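Local coordinates for protein superoxide dismutase (Chaetomium thermophilum, PDB 4BR6) that probably protects cells from oxidative damage by using a manganese ion to convert superoxide into hydrogen peroxide and molecular oxygen, at residues Gly94-Lys97 with Lys98-Ala102. Numbering follows the deposited sequence.
Sequences GALK and KAIEA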
# COMPACT_ATOMS: atom_id res chain seq x y z
N GLY B 94 -13.73 6.84 35.50
CA GLY B 94 -12.97 5.79 36.16
C GLY B 94 -11.58 5.63 35.59
O GLY B 94 -10.93 6.61 35.24
N ALA B 95 -11.14 4.38 35.48
CA ALA B 95 -9.78 4.06 35.04
C ALA B 95 -9.54 4.49 33.62
O ALA B 95 -8.41 4.80 33.25
CB ALA B 95 -9.52 2.56 35.17
N LEU B 96 -10.60 4.48 32.82
CA LEU B 96 -10.48 4.85 31.42
C LEU B 96 -10.14 6.33 31.33
O LEU B 96 -9.15 6.69 30.69
CB LEU B 96 -11.77 4.53 30.67
CG LEU B 96 -11.79 4.82 29.17
CD1 LEU B 96 -10.54 4.33 28.45
CD2 LEU B 96 -13.01 4.15 28.60
N LYS B 97 -10.95 7.16 31.99
CA LYS B 97 -10.75 8.62 32.00
C LYS B 97 -9.33 9.00 32.41
O LYS B 97 -8.73 9.90 31.82
CB LYS B 97 -11.76 9.30 32.93
CG LYS B 97 -11.47 10.78 33.20
CD LYS B 97 -12.75 11.56 33.50
CE LYS B 97 -12.53 13.07 33.65
NZ LYS B 97 -11.84 13.44 34.92
N LYS B 98 -8.81 8.31 33.43
CA LYS B 98 -7.46 8.57 33.91
C LYS B 98 -6.42 8.14 32.88
O LYS B 98 -5.35 8.74 32.78
CB LYS B 98 -7.20 7.87 35.25
CG LYS B 98 -7.86 8.55 36.44
CD LYS B 98 -6.90 8.73 37.63
CE LYS B 98 -5.86 9.83 37.39
NZ LYS B 98 -5.04 10.17 38.60
N ALA B 99 -6.73 7.09 32.12
CA ALA B 99 -5.83 6.60 31.09
C ALA B 99 -5.84 7.54 29.89
O ALA B 99 -4.78 7.83 29.31
CB ALA B 99 -6.22 5.20 30.64
N ILE B 100 -7.02 8.01 29.51
CA ILE B 100 -7.13 9.03 28.47
C ILE B 100 -6.31 10.24 28.89
O ILE B 100 -5.51 10.77 28.12
CB ILE B 100 -8.60 9.44 28.16
CG1 ILE B 100 -9.25 8.48 27.17
CG2 ILE B 100 -8.66 10.84 27.54
CD1 ILE B 100 -9.38 7.08 27.63
N GLU B 101 -6.51 10.68 30.13
CA GLU B 101 -5.86 11.87 30.64
C GLU B 101 -4.34 11.72 30.63
O GLU B 101 -3.62 12.65 30.31
CB GLU B 101 -6.37 12.19 32.04
CG GLU B 101 -7.74 12.84 32.03
CD GLU B 101 -8.32 13.09 33.42
OE1 GLU B 101 -8.13 12.25 34.32
OE2 GLU B 101 -8.97 14.14 33.60
N ALA B 102 -3.87 10.52 30.97
CA ALA B 102 -2.44 10.25 31.00
C ALA B 102 -1.77 10.43 29.65
O ALA B 102 -0.73 11.07 29.55
CB ALA B 102 -2.21 8.84 31.48
O HOH W 1 -10.01 11.59 36.46
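K98, A99, I100 and E101 each give their backbone N-H to the carbonyl four residues earlier, joining 94-97 and 98-102 in one continuous alpha-helical run. I100 N to L96 O is short and straight (2.8 Å, N-H...O 168°). K98 N to G94 O is longer at 3.3 Å. A99 N, 3.1 Å from A95 O, adds a weak second bond to L96 O. E101 N reaches K97 O at 2.9 Å. On the solvent side K97 and E101 form an i to i+4 salt bridge, NZ to OE2 3.2 Å, the ammonium meeting OE2 from above the carboxylate plane, 48° out of it. The K97 chain, mostly extended, bends at its last torsion (chi4 -73°), which turns NZ back toward the acid. A water accepts from K97 NZ at 3.0 Å and donates to E101 OE1 at 2.9 Å, so both carboxylate oxygens are engaged. This helix, 94-104, belongs to the C-terminal alpha/beta domain of the iron/manganese superoxide dismutase fold, away from the metal site. Its inner face carries L96 and I100, apolar neighbours one turn apart. L96 packs on V190, A191 and F194 of helix 187-195; A99 touches F194 and, with I100, L138 of strand 138-144. With E101 cut back to an alanine, the K97 ammonium would probably lose its carboxylate mate, and the water the OE1 acceptor that ties it to this turn.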